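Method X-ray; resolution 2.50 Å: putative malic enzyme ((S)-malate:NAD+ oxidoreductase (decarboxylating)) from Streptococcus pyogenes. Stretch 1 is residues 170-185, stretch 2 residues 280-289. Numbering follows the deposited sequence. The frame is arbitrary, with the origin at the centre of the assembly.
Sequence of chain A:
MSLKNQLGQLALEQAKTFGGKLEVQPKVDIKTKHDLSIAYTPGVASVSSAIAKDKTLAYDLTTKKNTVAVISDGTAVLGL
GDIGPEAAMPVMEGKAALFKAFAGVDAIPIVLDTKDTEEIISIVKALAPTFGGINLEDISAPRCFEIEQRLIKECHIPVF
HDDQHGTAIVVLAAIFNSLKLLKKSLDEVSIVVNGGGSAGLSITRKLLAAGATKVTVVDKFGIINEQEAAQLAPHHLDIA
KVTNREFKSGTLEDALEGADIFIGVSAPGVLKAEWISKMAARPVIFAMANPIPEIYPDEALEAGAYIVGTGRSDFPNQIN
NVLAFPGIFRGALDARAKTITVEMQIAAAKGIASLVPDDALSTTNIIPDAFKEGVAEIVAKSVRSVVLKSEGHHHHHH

Stretch 1, residues 170-185: VVLAAIFNSLKLLKKS
Stretch 2 280-289: AARPVIFAMA

Residues 170-180 are helical, the continuation of a helix that begins earlier in the chain. Phi and psi scatter around helical values, and reach -55°/-56° at Leu179 and -42°/-59° at Lys180. Leu181 is the first residue to leave helical values, at -80°/24°. Leu182 follows at -127°/-24°, and Lys183 takes a left-handed conformation, 76°/33°. Lys184 (-122°/165°) and Ser185 (-104°/176°) are extended. The turn is held by Leu182 N to Leu179 O at 3.0 Å and Lys183 N to Lys180 O at 3.3 Å.

In the second stretch, residues 280-283 form a loop that leads into a strand starting at Val284 (-90°/158°). Ile285 (-152°/127°) and Phe286 (-123°/88°) continue it. Met288, at -82°/-5°, is no longer extended. The helix and strand run nearly antiparallel, with 168° between their directions and 10.4 Å between their axes at closest approach. The CA atoms of Val171 and Phe286 are 7.6 Å apart, those of Ser178 and Val284 7.5 Å, and those of Leu182 and Arg282 6.9 Å. No hydrogen bond crosses between the stretches, so the contact is one of packing. It buries 461 Å², both sides summed.

The strand alternates. Val284 and Phe286 point their CA-to-CB bonds toward the helix, while the side chain of Ile285 is out of reach. Phe286 has the largest covered area of any residue here. Its chi1 is m (-71°) and chi2 is -68°, which places the ring among Val171, Ala174, Ile175 and Ser178. Val171, chi1 t, lies over one face, with CG1 4.2 Å from Phe286 CG. Ala174 CB meets Phe286 CZ at 3.8 Å, and Ile175 CG2 meets Phe286 CE2 at 3.9 Å; both approach obliquely. Ser178 OG lies at the ring edge, 4.0 Å from Phe286 CZ.

Ser178 has chi1 at -87° (m). Its OG donates a hydrogen bond to Ala174 O at 2.9 Å, one turn back in the helix. The hydroxyl is thus satisfied within its own helix while it packs against apolar neighbours. Val284, chi1 t, brings CG1 to 3.9 Å from Ser178 OG.

Beyond the ring, Met288 (chi1 m, chi2 m, chi3 p) puts SD 3.9 Å from Val171 CG2. This extends the apolar contact toward the earlier part of the helix.

Past the helix, Leu182 carries the packing on. Its chi1 is between wells at -107° and chi2 is p (57°). The CA-to-CB bond points sideways, but the end of the side chain comes nearer to the second stretch. Leu182 CD2 is 3.9 Å from Val284 CG2 and 3.3 Å from Arg282 O. Leu182 CG is also 3.6 Å from Arg282 CB.

The CA-to-CB bond of Lys184 points toward the second stretch. Its chi1 is m and the other three are t, so the chain is extended. Lys184 NZ lies 3.9 Å from Arg282 N and 4.5 Å from Ala281 CB. These are simple proximities, without a hydrogen bond.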

# COMPACT_ATOMS: atom_id res chain seq x y z
N VAL A 170 5.11 25.65 -8.32
CA VAL A 170 4.72 26.75 -7.46
C VAL A 170 5.55 27.97 -7.78
O VAL A 170 5.11 29.11 -7.59
CB VAL A 170 4.87 26.37 -5.97
CG1 VAL A 170 4.46 27.55 -5.09
CG2 VAL A 170 4.01 25.16 -5.67
N VAL A 171 6.76 27.74 -8.28
CA VAL A 171 7.62 28.84 -8.66
C VAL A 171 7.06 29.43 -9.94
O VAL A 171 7.05 30.65 -10.13
CB VAL A 171 9.06 28.37 -8.88
CG1 VAL A 171 9.90 29.50 -9.51
CG2 VAL A 171 9.67 27.94 -7.54
N LEU A 172 6.55 28.56 -10.80
CA LEU A 172 5.98 28.99 -12.05
C LEU A 172 4.73 29.80 -11.78
O LEU A 172 4.42 30.75 -12.51
CB LEU A 172 5.64 27.78 -12.92
CG LEU A 172 5.28 28.08 -14.37
CD1 LEU A 172 6.33 29.02 -14.98
CD2 LEU A 172 5.22 26.80 -15.16
N ALA A 173 4.00 29.45 -10.72
CA ALA A 173 2.78 30.18 -10.40
C ALA A 173 3.16 31.49 -9.76
O ALA A 173 2.49 32.51 -9.95
CB ALA A 173 1.90 29.36 -9.46
N ALA A 174 4.26 31.45 -9.00
CA ALA A 174 4.75 32.63 -8.31
C ALA A 174 5.24 33.71 -9.27
O ALA A 174 5.32 34.88 -8.91
CB ALA A 174 5.86 32.24 -7.35
N ILE A 175 5.58 33.34 -10.50
CA ILE A 175 6.02 34.37 -11.42
C ILE A 175 4.80 34.90 -12.17
O ILE A 175 4.70 36.10 -12.39
CB ILE A 175 7.14 33.89 -12.43
CG1 ILE A 175 6.53 33.39 -13.72
CG2 ILE A 175 8.01 32.81 -11.80
CD1 ILE A 175 7.55 33.27 -14.83
N PHE A 176 3.88 34.03 -12.55
CA PHE A 176 2.68 34.49 -13.24
C PHE A 176 2.14 35.68 -12.45
O PHE A 176 1.75 36.72 -13.01
CB PHE A 176 1.62 33.39 -13.28
CG PHE A 176 1.89 32.31 -14.27
CD1 PHE A 176 1.52 31.00 -13.99
CD2 PHE A 176 2.50 32.59 -15.49
CE1 PHE A 176 1.74 29.97 -14.91
CE2 PHE A 176 2.73 31.58 -16.42
CZ PHE A 176 2.36 30.27 -16.13
N ASN A 177 2.14 35.53 -11.13
CA ASN A 177 1.67 36.60 -10.27
C ASN A 177 2.71 37.70 -10.17
O ASN A 177 2.37 38.85 -9.92
CB ASN A 177 1.33 36.05 -8.89
CG ASN A 177 -0.07 35.50 -8.82
OD1 ASN A 177 -0.83 35.62 -9.78
ND2 ASN A 177 -0.43 34.90 -7.69
N SER A 178 3.97 37.35 -10.37
CA SER A 178 5.01 38.35 -10.32
C SER A 178 4.96 39.21 -11.58
O SER A 178 5.20 40.41 -11.52
CB SER A 178 6.38 37.69 -10.18
OG SER A 178 6.64 37.50 -8.80
N LEU A 179 4.63 38.59 -12.71
CA LEU A 179 4.52 39.30 -13.98
C LEU A 179 3.53 40.45 -13.79
O LEU A 179 3.85 41.62 -14.02
CB LEU A 179 3.99 38.36 -15.06
CG LEU A 179 4.77 37.06 -15.31
CD1 LEU A 179 4.10 36.27 -16.43
CD2 LEU A 179 6.20 37.40 -15.70
N LYS A 180 2.33 40.09 -13.33
CA LYS A 180 1.25 41.03 -13.08
C LYS A 180 1.63 42.35 -12.41
O LYS A 180 1.38 43.43 -12.97
CB LYS A 180 0.16 40.36 -12.25
CG LYS A 180 -0.60 39.27 -12.97
CD LYS A 180 -1.35 39.82 -14.17
CE LYS A 180 -2.33 38.78 -14.72
NZ LYS A 180 -3.41 38.42 -13.73
N LEU A 181 2.22 42.27 -11.21
CA LEU A 181 2.57 43.48 -10.48
C LEU A 181 3.85 44.16 -10.93
O LEU A 181 4.49 44.89 -10.17
CB LEU A 181 2.63 43.21 -8.97
CG LEU A 181 3.68 42.30 -8.34
CD1 LEU A 181 3.41 42.14 -6.84
CD2 LEU A 181 3.64 40.95 -9.03
N LEU A 182 4.23 43.92 -12.18
CA LEU A 182 5.42 44.53 -12.76
C LEU A 182 5.00 45.21 -14.06
O LEU A 182 5.65 46.16 -14.52
CB LEU A 182 6.50 43.48 -13.02
CG LEU A 182 7.69 43.54 -12.05
CD1 LEU A 182 7.19 43.40 -10.63
CD2 LEU A 182 8.69 42.44 -12.37
N LYS A 183 3.90 44.72 -14.63
CA LYS A 183 3.35 45.22 -15.87
C LYS A 183 4.15 44.74 -17.06
O LYS A 183 4.27 45.45 -18.06
CB LYS A 183 3.29 46.76 -15.87
CG LYS A 183 1.95 47.34 -15.47
CD LYS A 183 1.54 46.92 -14.06
CE LYS A 183 0.25 47.62 -13.65
NZ LYS A 183 -0.87 47.33 -14.59
N LYS A 184 4.69 43.54 -16.96
CA LYS A 184 5.48 42.97 -18.05
C LYS A 184 4.86 41.65 -18.48
O LYS A 184 4.02 41.10 -17.77
CB LYS A 184 6.92 42.75 -17.56
CG LYS A 184 7.52 43.97 -16.87
CD LYS A 184 8.92 43.71 -16.30
CE LYS A 184 9.47 44.95 -15.59
NZ LYS A 184 10.77 44.71 -14.91
N SER A 185 5.24 41.14 -19.64
CA SER A 185 4.71 39.86 -20.09
C SER A 185 5.78 38.79 -19.89
O SER A 185 6.91 39.09 -19.47
CB SER A 185 4.33 39.91 -21.58
OG SER A 185 3.82 38.66 -22.02
N ALA A 280 17.53 44.07 -13.85
CA ALA A 280 16.53 44.94 -14.46
C ALA A 280 15.90 45.85 -13.39
O ALA A 280 16.36 45.89 -12.24
CB ALA A 280 15.47 44.12 -15.18
N ALA A 281 14.85 46.58 -13.78
CA ALA A 281 14.18 47.54 -12.90
C ALA A 281 13.57 46.97 -11.62
O ALA A 281 13.99 47.34 -10.52
CB ALA A 281 13.12 48.29 -13.68
N ARG A 282 12.56 46.11 -11.77
CA ARG A 282 11.90 45.46 -10.62
C ARG A 282 12.36 44.00 -10.61
O ARG A 282 11.68 43.10 -11.10
CB ARG A 282 10.37 45.52 -10.78
CG ARG A 282 9.84 46.86 -11.27
CD ARG A 282 9.58 47.87 -10.16
NE ARG A 282 8.15 48.07 -9.95
CZ ARG A 282 7.63 49.04 -9.20
NH1 ARG A 282 8.43 49.90 -8.59
NH2 ARG A 282 6.31 49.13 -9.06
N PRO A 283 13.55 43.75 -10.06
CA PRO A 283 14.13 42.41 -9.99
C PRO A 283 13.47 41.42 -9.03
O PRO A 283 13.45 41.62 -7.82
CB PRO A 283 15.58 42.70 -9.62
CG PRO A 283 15.45 43.87 -8.71
CD PRO A 283 14.46 44.74 -9.43
N VAL A 284 12.91 40.36 -9.60
CA VAL A 284 12.29 39.31 -8.80
C VAL A 284 13.43 38.33 -8.52
O VAL A 284 14.42 38.32 -9.25
CB VAL A 284 11.15 38.60 -9.58
CG1 VAL A 284 10.52 37.53 -8.71
CG2 VAL A 284 10.11 39.61 -10.01
N ILE A 285 13.29 37.52 -7.48
CA ILE A 285 14.32 36.56 -7.10
C ILE A 285 13.73 35.34 -6.39
O ILE A 285 13.00 35.48 -5.41
CB ILE A 285 15.36 37.22 -6.17
CG1 ILE A 285 16.25 38.17 -6.97
CG2 ILE A 285 16.16 36.15 -5.42
CD1 ILE A 285 17.29 38.89 -6.14
N PHE A 286 14.06 34.15 -6.87
CA PHE A 286 13.56 32.92 -6.25
C PHE A 286 14.70 32.02 -5.83
O PHE A 286 15.14 31.17 -6.59
CB PHE A 286 12.61 32.19 -7.20
CG PHE A 286 11.31 32.90 -7.39
CD1 PHE A 286 10.40 32.99 -6.34
CD2 PHE A 286 11.02 33.56 -8.57
CE1 PHE A 286 9.23 33.73 -6.47
CE2 PHE A 286 9.85 34.31 -8.71
CZ PHE A 286 8.96 34.39 -7.66
N ALA A 287 15.20 32.23 -4.62
CA ALA A 287 16.29 31.43 -4.11
C ALA A 287 15.70 30.20 -3.46
O ALA A 287 15.40 30.20 -2.26
CB ALA A 287 17.08 32.23 -3.10
N MET A 288 15.53 29.15 -4.26
CA MET A 288 14.94 27.89 -3.81
C MET A 288 15.87 26.94 -3.09
O MET A 288 15.44 25.90 -2.62
CB MET A 288 14.32 27.17 -5.00
CG MET A 288 13.22 27.95 -5.67
SD MET A 288 11.98 28.44 -4.46
CE MET A 288 12.62 29.96 -3.90
N ALA A 289 17.15 27.29 -3.01
CA ALA A 289 18.10 26.42 -2.34
C ALA A 289 17.66 26.14 -0.90
O ALA A 289 17.36 27.06 -0.13
CB ALA A 289 19.49 27.03 -2.36